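Local coordinates for protein phenol hydroxylase component phN (Pseudomonas stutzeri, PDB 3U52) that probably hydroxylates phenol and related aromatics at a carboxylate-bridged diiron centre, as the iron-bearing subunit of a multicomponent bacterial monooxygenase, at residues 399-404 against 438-443; 269-274 against 431-436; 63-68 against 138-143. One frame throughout, in Å; residues are numbered along the deposited sequence.

Interaction 1 (399-404 against 438-443); sequences CQVCQI and DIFKHE. With ZN (zinc ion), chain I.
V401 drives both of its methyls into helix 434-442. V401 CG2 reaches the edge of the F440 ring, near its plane, and packs against F440 CB at 3.7 Å. The other branch is held anti to the backbone N (chi1 170°), which turns V401 CG1 toward I439 CG2, 3.9 Å off. Beside this pair the aliphatic part of Q400 runs obliquely against the same ring, Q400 CG lying 3.8 Å from F440 CE1. All four residues are buried, Y447 touches V401, I439 and F440, and no hydrogen bond crosses the contact. V401 can reach the helix because it sits inside a CxxC zinc knuckle: C399 SG and C402 SG hold the zinc ion at 2.4 and 2.3 Å, while C432 and C436 complete the Cys4 site. V401 N donates almost straight to C399 SG at 3.5 Å (164°), which fixes the turn of the knuckle and probably draws off some of the thiolate's charge. The helix is quite different on the side turned from the loop. There K441 and H442 are exposed, K441 NZ pairs with D438 OD1 at 3.5 Å, and D438 also reaches K319 and Y320.

Interaction 2 (269-274 against 431-436); sequences GFRLLS and FCSDGC. With ZN (zinc ion), chain I; GOL (glycerol), chain N.
The Cys4 zinc site at the start of helix 434-442 receives a second-shell arginine from helix 254-283: R271 lies beside the zinc ligand C432. R271 NE donates to C432 SG at 3.3 Å and 152°, with the sulfur nearly in the guanidinium plane, at its edge. R271 NH2 adds a weak bond to the same C432 SG at 3.5 Å. The bend of the chain at chi2 (-65°) brings the guanidinium to the sulfur, and F408 adds a cation-pi contact. S433 CB lies 3.6 Å from R271 NH2, oblique to the guanidinium plane. A glycerol, probably from the crystallisation liquor, takes R271 NH1 by its O3 at 2.8 Å and R271 NH2 by its O1 at 2.7 Å. A leucine in place of R271 would probably leave the C432 thiolate without this donor and the negative charge of the four sulfurs less well compensated. S433 is the N-cap: its OG accepts from C436 N at 3.3 Å and 167°, fixing the turn that carries the ligand C436. Two zinc cysteines at a capped helix start, behind a beta-hairpin, are consistent with the treble-clef zinc finger of YHS domains.

Interaction 3 (63-68 against 138-143); sequences KYQAEK and ELRHSQ. With FE (Fe (III) ion), chain G.
R140 of helix 125-155 spans the gap to helix 58-81, where it meets Q65 and K68; the nearest CA atoms, those of Q65 and R140, are 9.8 Å apart. Along helix 125-155, E138 comes first and faces the other way, its OE2 binding the iron at 2.2 Å. The R140 chain runs extended through chi1 (177°) and chi2 (173°), then turns at chi3, so that the guanidinium ends beside both partners. The amide of Q65 sits over one guanidinium face, off-centre and steeply inclined to it. K68 crosses R140 at about a right angle, K68 CE lying 4.1 Å from R140 NH2. R140 NH1 pairs with E69 and R140 NH2 with D232, while K68 NZ bonds to S228 and S231. K68 NZ stays 4.7 Å from R140 NH2, a like-charge approach that the two acids probably offset. H141, three residues after E138 in the ExxH pattern of diiron hydroxylases, binds the same iron through ND1 at 2.4 Å, and E108 is a further ligand. Because D232 OD2 also accepts from H141 NE2, R140 and the iron ligand share one carboxylate, and R140 is likely to steady the second shell of the iron site.

Interactions 1 and 2 are neighbours, with centres 9 Å apart, and their segments alternate along the chain. Both use helix 434-442 and the same zinc ion, to which each supplies two cysteines, and they pack directly on one another, V401 against C436 for instance. Interaction 2 further ties this small zinc-binding unit to helix 254-283. Interaction 3 closes earlier in the sequence, joining helices 58-81 and 125-155 on the opposite side of the chain's centre. Its centre is about 36 Å from that of interaction 1 and about 33 Å from that of interaction 2. The iron-binding helical core and the zinc unit thus form separate metal-centred regions of one chain.

Interaction 1 (399-404 against 438-443)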
loop_
_atom_site.group_PDB
_atom_site.type_symbol
_atom_site.label_atom_id
_atom_site.label_comp_id
_atom_site.label_asym_id
_atom_site.label_seq_id
_atom_site.Cartn_x
_atom_site.Cartn_y
_atom_site.Cartn_z
ATOM N N CYS A 399 -33.822 30.134 -2.851
ATOM C CA CYS A 399 -33.307 31.145 -3.774
ATOM C C CYS A 399 -33.400 30.652 -5.213
ATOM O O CYS A 399 -32.990 29.541 -5.505
ATOM C CB CYS A 399 -31.834 31.431 -3.476
ATOM S SG CYS A 399 -31.055 32.716 -4.477
ATOM N N GLN A 400 -33.858 31.527 -6.125
ATOM C CA GLN A 400 -33.998 31.173 -7.531
ATOM C C GLN A 400 -32.615 30.805 -8.184
ATOM O O GLN A 400 -32.561 30.101 -9.209
ATOM C CB GLN A 400 -34.636 32.351 -8.304
ATOM C CG GLN A 400 -35.023 32.008 -9.815
ATOM C CD GLN A 400 -36.073 30.914 -9.894
ATOM O OE1 GLN A 400 -36.054 30.017 -10.781
ATOM N NE2 GLN A 400 -37.019 31.005 -9.031
ATOM N N VAL A 401 -31.517 31.261 -7.591
ATOM C CA VAL A 401 -30.183 31.103 -8.245
ATOM C C VAL A 401 -29.396 29.993 -7.531
ATOM O O VAL A 401 -29.099 28.965 -8.136
ATOM C CB VAL A 401 -29.382 32.438 -8.339
ATOM C CG1 VAL A 401 -27.928 32.201 -8.783
ATOM C CG2 VAL A 401 -30.095 33.466 -9.293
ATOM N N CYS A 402 -29.128 30.147 -6.240
ATOM C CA CYS A 402 -28.192 29.218 -5.567
ATOM C C CYS A 402 -28.955 28.047 -5.024
ATOM O O CYS A 402 -28.345 27.001 -4.741
ATOM C CB CYS A 402 -27.347 29.941 -4.470
ATOM S SG CYS A 402 -28.279 30.469 -3.005
ATOM N N GLN A 403 -30.299 28.192 -4.984
ATOM C CA GLN A 403 -31.264 27.221 -4.425
ATOM C C GLN A 403 -31.148 26.827 -2.974
ATOM O O GLN A 403 -31.811 25.906 -2.570
ATOM C CB GLN A 403 -31.416 25.961 -5.296
ATOM C CG GLN A 403 -31.513 26.387 -6.806
ATOM C CD GLN A 403 -31.698 25.236 -7.734
ATOM O OE1 GLN A 403 -31.994 24.121 -7.295
ATOM N NE2 GLN A 403 -31.523 25.480 -9.028
ATOM N N ILE A 404 -30.388 27.551 -2.181
ATOM C CA ILE A 404 -30.364 27.325 -0.738
ATOM C C ILE A 404 -31.690 27.976 -0.208
ATOM O O ILE A 404 -32.122 28.990 -0.749
ATOM C CB ILE A 404 -29.112 27.997 -0.113
ATOM C CG1 ILE A 404 -27.840 27.415 -0.739
ATOM C CG2 ILE A 404 -29.058 27.773 1.458
ATOM C CD1 ILE A 404 -26.506 27.997 -0.235
ATOM N N ASP A 438 -28.242 39.859 -8.534
ATOM C CA ASP A 438 -27.496 40.404 -9.661
ATOM C C ASP A 438 -27.145 39.379 -10.723
ATOM O O ASP A 438 -27.097 39.695 -11.908
ATOM C CB ASP A 438 -26.203 41.053 -9.202
ATOM C CG ASP A 438 -26.429 42.404 -8.550
ATOM O OD1 ASP A 438 -27.612 42.860 -8.457
ATOM O OD2 ASP A 438 -25.409 42.979 -8.105
ATOM N N ILE A 439 -26.873 38.151 -10.300
ATOM C CA ILE A 439 -26.609 37.065 -11.235
ATOM C C ILE A 439 -27.913 36.818 -12.062
ATOM O O ILE A 439 -27.885 36.674 -13.304
ATOM C CB ILE A 439 -26.203 35.755 -10.453
ATOM C CG1 ILE A 439 -24.836 35.917 -9.814
ATOM C CG2 ILE A 439 -26.254 34.518 -11.386
ATOM C CD1 ILE A 439 -24.495 34.879 -8.807
ATOM N N PHE A 440 -29.053 36.771 -11.385
ATOM C CA PHE A 440 -30.323 36.459 -12.098
ATOM C C PHE A 440 -30.611 37.561 -13.118
ATOM O O PHE A 440 -31.035 37.291 -14.254
ATOM C CB PHE A 440 -31.464 36.352 -11.110
ATOM C CG PHE A 440 -32.807 36.138 -11.754
ATOM C CD1 PHE A 440 -33.291 34.862 -11.911
ATOM C CD2 PHE A 440 -33.566 37.220 -12.237
ATOM C CE1 PHE A 440 -34.539 34.628 -12.514
ATOM C CE2 PHE A 440 -34.817 37.010 -12.836
ATOM C CZ PHE A 440 -35.291 35.701 -12.994
ATOM N N LYS A 441 -30.378 38.804 -12.729
ATOM C CA LYS A 441 -30.717 39.954 -13.584
ATOM C C LYS A 441 -29.902 39.992 -14.857
ATOM O O LYS A 441 -30.405 40.445 -15.887
ATOM C CB LYS A 441 -30.593 41.283 -12.830
ATOM C CG LYS A 441 -31.656 41.415 -11.741
ATOM C CD LYS A 441 -31.700 42.766 -11.065
ATOM C CE LYS A 441 -30.317 43.261 -10.720
ATOM N NZ LYS A 441 -30.469 44.422 -9.764
ATOM N N HIS A 442 -28.654 39.519 -14.799
ATOM C CA HIS A 442 -27.829 39.434 -15.992
ATOM C C HIS A 442 -28.211 38.292 -16.976
ATOM O O HIS A 442 -28.000 38.440 -18.183
ATOM C CB HIS A 442 -26.328 39.440 -15.636
ATOM C CG HIS A 442 -25.433 39.681 -16.820
ATOM N ND1 HIS A 442 -24.675 38.684 -17.400
ATOM C CD2 HIS A 442 -25.192 40.802 -17.544
ATOM C CE1 HIS A 442 -24.012 39.175 -18.432
ATOM N NE2 HIS A 442 -24.305 40.456 -18.542
ATOM N N GLU A 443 -28.797 37.184 -16.474
ATOM C CA GLU A 443 -29.116 35.997 -17.281
ATOM C C GLU A 443 -30.469 35.407 -16.885
ATOM O O GLU A 443 -30.560 34.199 -16.528
ATOM C CB GLU A 443 -28.021 34.913 -17.156
ATOM C CG GLU A 443 -26.677 35.329 -17.599
ATOM C CD GLU A 443 -25.617 34.224 -17.358
ATOM O OE1 GLU A 443 -25.229 33.603 -18.399
ATOM O OE2 GLU A 443 -25.209 33.958 -16.156
HETATM ZN ZN ZN I . -28.888 32.592 -3.508
#

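Interaction 2 (269-274 against 431-436)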
loop_
_atom_site.group_PDB
_atom_site.type_symbol
_atom_site.label_atom_id
_atom_site.label_comp_id
_atom_site.label_asym_id
_atom_site.label_seq_id
_atom_site.Cartn_x
_atom_site.Cartn_y
_atom_site.Cartn_z
ATOM N N GLY A 269 -19.706 30.228 -5.792
ATOM C CA GLY A 269 -18.756 29.410 -5.065
ATOM C C GLY A 269 -18.895 29.662 -3.568
ATOM O O GLY A 269 -18.895 28.717 -2.770
ATOM N N PHE A 270 -19.074 30.921 -3.178
ATOM C CA PHE A 270 -19.294 31.238 -1.752
ATOM C C PHE A 270 -20.576 30.525 -1.185
ATOM O O PHE A 270 -20.578 29.958 -0.069
ATOM C CB PHE A 270 -19.394 32.784 -1.591
ATOM C CG PHE A 270 -19.867 33.218 -0.243
ATOM C CD1 PHE A 270 -19.200 32.824 0.904
ATOM C CD2 PHE A 270 -20.981 34.038 -0.125
ATOM C CE1 PHE A 270 -19.649 33.273 2.183
ATOM C CE2 PHE A 270 -21.422 34.476 1.127
ATOM C CZ PHE A 270 -20.749 34.083 2.269
ATOM N N ARG A 271 -21.671 30.546 -1.960
ATOM C CA ARG A 271 -22.913 29.894 -1.532
ATOM C C ARG A 271 -22.705 28.382 -1.473
ATOM O O ARG A 271 -23.152 27.719 -0.542
ATOM C CB ARG A 271 -24.108 30.312 -2.427
ATOM C CG ARG A 271 -24.550 31.756 -2.087
ATOM C CD ARG A 271 -25.080 31.776 -0.646
ATOM N NE ARG A 271 -25.905 32.973 -0.367
ATOM C CZ ARG A 271 -25.736 33.790 0.665
ATOM N NH1 ARG A 271 -24.748 33.616 1.543
ATOM N NH2 ARG A 271 -26.549 34.810 0.812
ATOM N N LEU A 272 -22.008 27.829 -2.455
ATOM C CA LEU A 272 -21.782 26.385 -2.426
ATOM C C LEU A 272 -20.985 25.990 -1.127
ATOM O O LEU A 272 -21.308 25.014 -0.446
ATOM C CB LEU A 272 -21.018 25.987 -3.684
ATOM C CG LEU A 272 -20.602 24.526 -3.763
ATOM C CD1 LEU A 272 -21.833 23.574 -3.587
ATOM C CD2 LEU A 272 -19.930 24.326 -5.060
ATOM N N LEU A 273 -19.975 26.776 -0.790
ATOM C CA LEU A 273 -19.089 26.494 0.369
ATOM C C LEU A 273 -19.730 26.655 1.752
ATOM O O LEU A 273 -19.188 26.178 2.779
ATOM C CB LEU A 273 -17.886 27.435 0.336
ATOM C CG LEU A 273 -16.870 27.140 -0.741
ATOM C CD1 LEU A 273 -15.891 28.346 -0.793
ATOM C CD2 LEU A 273 -16.160 25.811 -0.400
ATOM N N SER A 274 -20.859 27.345 1.803
ATOM C CA SER A 274 -21.633 27.388 3.032
ATOM C C SER A 274 -21.908 25.964 3.595
ATOM O O SER A 274 -21.899 25.781 4.797
ATOM C CB SER A 274 -22.896 28.247 2.876
ATOM O OG SER A 274 -23.979 27.586 2.230
ATOM N N PHE A 431 -34.775 35.714 -4.074
ATOM C CA PHE A 431 -33.321 35.488 -3.883
ATOM C C PHE A 431 -32.939 35.572 -2.407
ATOM O O PHE A 431 -33.631 36.229 -1.624
ATOM C CB PHE A 431 -32.529 36.521 -4.704
ATOM C CG PHE A 431 -33.028 36.640 -6.108
ATOM C CD1 PHE A 431 -32.709 35.667 -7.056
ATOM C CD2 PHE A 431 -33.933 37.640 -6.451
ATOM C CE1 PHE A 431 -33.265 35.728 -8.366
ATOM C CE2 PHE A 431 -34.459 37.738 -7.784
ATOM C CZ PHE A 431 -34.147 36.778 -8.710
ATOM N N CYS A 432 -31.802 34.960 -2.048
ATOM C CA CYS A 432 -31.303 35.015 -0.659
ATOM C C CYS A 432 -30.471 36.297 -0.371
ATOM O O CYS A 432 -30.127 36.549 0.804
ATOM C CB CYS A 432 -30.419 33.803 -0.420
ATOM S SG CYS A 432 -28.930 33.816 -1.485
ATOM N N SER A 433 -30.129 37.064 -1.403
ATOM C CA SER A 433 -29.146 38.137 -1.309
ATOM C C SER A 433 -29.101 38.989 -2.578
ATOM O O SER A 433 -29.640 38.601 -3.606
ATOM C CB SER A 433 -27.758 37.529 -1.171
ATOM O OG SER A 433 -27.549 36.650 -2.292
ATOM N N ASP A 434 -28.390 40.120 -2.500
ATOM C CA ASP A 434 -28.082 40.955 -3.652
ATOM C C ASP A 434 -27.196 40.184 -4.604
ATOM O O ASP A 434 -27.285 40.381 -5.796
ATOM C CB ASP A 434 -27.364 42.235 -3.234
ATOM C CG ASP A 434 -28.282 43.222 -2.484
ATOM O OD1 ASP A 434 -29.417 43.489 -2.936
ATOM O OD2 ASP A 434 -27.835 43.739 -1.449
ATOM N N GLY A 435 -26.316 39.332 -4.104
ATOM C CA GLY A 435 -25.356 38.688 -5.000
ATOM C C GLY A 435 -26.060 37.777 -5.992
ATOM O O GLY A 435 -25.745 37.791 -7.175
ATOM N N CYS A 436 -27.037 37.014 -5.501
ATOM C CA CYS A 436 -27.839 36.110 -6.332
ATOM C C CYS A 436 -28.817 36.902 -7.202
ATOM O O CYS A 436 -29.016 36.597 -8.353
ATOM C CB CYS A 436 -28.561 35.118 -5.451
ATOM S SG CYS A 436 -27.484 33.700 -4.874
HETATM ZN ZN ZN I . -28.888 32.592 -3.508
HETATM C C1 GOL N . -26.749 37.125 3.405
HETATM O O1 GOL N . -27.012 37.160 2.058
HETATM C C2 GOL N . -25.348 37.659 3.545
HETATM O O2 GOL N . -25.233 38.610 4.586
HETATM C C3 GOL N . -24.326 36.538 3.507
HETATM O O3 GOL N . -24.875 35.278 3.788
#

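Interaction 3 (63-68 against 138-143)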
loop_
_atom_site.group_PDB
_atom_site.type_symbol
_atom_site.label_atom_id
_atom_site.label_comp_id
_atom_site.label_asym_id
_atom_site.label_seq_id
_atom_site.Cartn_x
_atom_site.Cartn_y
_atom_site.Cartn_z
ATOM N N LYS A 63 3.261 6.317 -15.418
ATOM C CA LYS A 63 4.217 5.770 -14.472
ATOM C C LYS A 63 3.971 6.325 -13.069
ATOM O O LYS A 63 3.978 5.578 -12.079
ATOM C CB LYS A 63 5.635 6.124 -14.904
ATOM C CG LYS A 63 6.736 5.509 -14.035
ATOM C CD LYS A 63 8.071 6.089 -14.416
ATOM C CE LYS A 63 9.201 5.552 -13.501
ATOM N NZ LYS A 63 10.482 6.231 -13.828
ATOM N N TYR A 64 3.826 7.633 -12.975
ATOM C CA TYR A 64 3.692 8.232 -11.658
ATOM C C TYR A 64 2.329 7.986 -11.010
ATOM O O TYR A 64 2.230 7.767 -9.790
ATOM C CB TYR A 64 4.179 9.702 -11.688
ATOM C CG TYR A 64 5.696 9.656 -12.029
ATOM C CD1 TYR A 64 6.597 8.974 -11.182
ATOM C CD2 TYR A 64 6.211 10.201 -13.229
ATOM C CE1 TYR A 64 7.975 8.886 -11.487
ATOM C CE2 TYR A 64 7.565 10.106 -13.544
ATOM C CZ TYR A 64 8.449 9.449 -12.672
ATOM O OH TYR A 64 9.817 9.355 -12.978
ATOM N N GLN A 65 1.283 8.007 -11.813
ATOM C CA GLN A 65 -0.048 7.782 -11.261
ATOM C C GLN A 65 -0.214 6.322 -10.853
ATOM O O GLN A 65 -0.888 6.056 -9.872
ATOM C CB GLN A 65 -1.137 8.174 -12.274
ATOM C CG GLN A 65 -1.159 9.667 -12.571
ATOM C CD GLN A 65 -1.379 10.539 -11.315
ATOM O OE1 GLN A 65 -2.472 10.755 -10.881
ATOM N NE2 GLN A 65 -0.332 11.054 -10.779
ATOM N N ALA A 66 0.386 5.377 -11.593
ATOM C CA ALA A 66 0.292 3.962 -11.226
ATOM C C ALA A 66 0.947 3.704 -9.856
ATOM O O ALA A 66 0.422 2.931 -9.046
ATOM C CB ALA A 66 0.883 3.061 -12.287
ATOM N N GLU A 67 2.038 4.409 -9.586
ATOM C CA GLU A 67 2.756 4.310 -8.295
ATOM C C GLU A 67 1.907 4.794 -7.106
ATOM O O GLU A 67 1.811 4.072 -6.086
ATOM C CB GLU A 67 4.127 5.003 -8.347
ATOM C CG GLU A 67 4.934 4.947 -7.026
ATOM C CD GLU A 67 5.496 3.527 -6.669
ATOM O OE1 GLU A 67 5.471 2.607 -7.544
ATOM O OE2 GLU A 67 5.979 3.336 -5.507
ATOM N N LYS A 68 1.262 5.957 -7.262
ATOM C CA LYS A 68 0.355 6.501 -6.260
ATOM C C LYS A 68 -0.843 5.571 -6.038
ATOM O O LYS A 68 -1.221 5.307 -4.879
ATOM C CB LYS A 68 -0.161 7.878 -6.696
ATOM C CG LYS A 68 1.000 8.895 -6.951
ATOM C CD LYS A 68 0.555 10.108 -7.872
ATOM C CE LYS A 68 -0.671 10.823 -7.346
ATOM N NZ LYS A 68 -0.233 11.410 -6.063
ATOM N N GLU A 138 -10.017 13.983 -12.748
ATOM C CA GLU A 138 -11.333 14.059 -12.075
ATOM C C GLU A 138 -12.048 12.709 -12.109
ATOM O O GLU A 138 -12.739 12.357 -11.152
ATOM C CB GLU A 138 -12.230 15.114 -12.706
ATOM C CG GLU A 138 -11.522 16.457 -12.801
ATOM C CD GLU A 138 -11.324 17.102 -11.417
ATOM O OE1 GLU A 138 -10.779 18.206 -11.359
ATOM O OE2 GLU A 138 -11.711 16.499 -10.382
ATOM N N LEU A 139 -11.911 11.975 -13.208
ATOM C CA LEU A 139 -12.386 10.614 -13.240
ATOM C C LEU A 139 -11.731 9.811 -12.105
ATOM O O LEU A 139 -12.362 9.029 -11.401
ATOM C CB LEU A 139 -11.997 9.963 -14.574
ATOM C CG LEU A 139 -12.587 8.538 -14.716
ATOM C CD1 LEU A 139 -14.155 8.469 -14.475
ATOM C CD2 LEU A 139 -12.182 7.901 -16.098
ATOM N N ARG A 140 -10.436 9.960 -11.967
ATOM C CA ARG A 140 -9.753 9.260 -10.893
ATOM C C ARG A 140 -10.349 9.631 -9.555
ATOM O O ARG A 140 -10.579 8.772 -8.722
ATOM C CB ARG A 140 -8.282 9.627 -10.882
ATOM C CG ARG A 140 -7.567 8.952 -9.694
ATOM C CD ARG A 140 -6.125 9.148 -9.742
ATOM N NE ARG A 140 -5.761 10.093 -8.762
ATOM C CZ ARG A 140 -5.049 9.803 -7.691
ATOM N NH1 ARG A 140 -4.606 8.567 -7.477
ATOM N NH2 ARG A 140 -4.783 10.764 -6.834
ATOM N N HIS A 141 -10.597 10.922 -9.347
ATOM C CA HIS A 141 -11.060 11.435 -8.053
ATOM C C HIS A 141 -12.421 10.878 -7.740
ATOM O O HIS A 141 -12.684 10.424 -6.633
ATOM C CB HIS A 141 -11.064 12.984 -8.051
ATOM C CG HIS A 141 -9.686 13.574 -8.036
ATOM N ND1 HIS A 141 -9.453 14.924 -8.160
ATOM C CD2 HIS A 141 -8.462 12.992 -7.919
ATOM C CE1 HIS A 141 -8.152 15.152 -8.119
ATOM N NE2 HIS A 141 -7.531 14.002 -7.952
ATOM N N SER A 142 -13.266 10.844 -8.770
ATOM C CA SER A 142 -14.605 10.241 -8.682
ATOM C C SER A 142 -14.570 8.738 -8.225
ATOM O O SER A 142 -15.241 8.332 -7.288
ATOM C CB SER A 142 -15.237 10.345 -10.082
ATOM O OG SER A 142 -16.488 9.724 -10.078
ATOM N N GLN A 143 -13.807 7.925 -8.936
ATOM C CA GLN A 143 -13.762 6.495 -8.699
ATOM C C GLN A 143 -13.054 6.142 -7.407
ATOM O O GLN A 143 -13.527 5.279 -6.674
ATOM C CB GLN A 143 -13.111 5.822 -9.911
ATOM C CG GLN A 143 -13.897 6.062 -11.224
ATOM C CD GLN A 143 -13.349 5.237 -12.359
ATOM O OE1 GLN A 143 -12.133 5.036 -12.445
ATOM N NE2 GLN A 143 -14.233 4.743 -13.229
HETATM FE FE FE G . -11.064 16.667 -8.321
#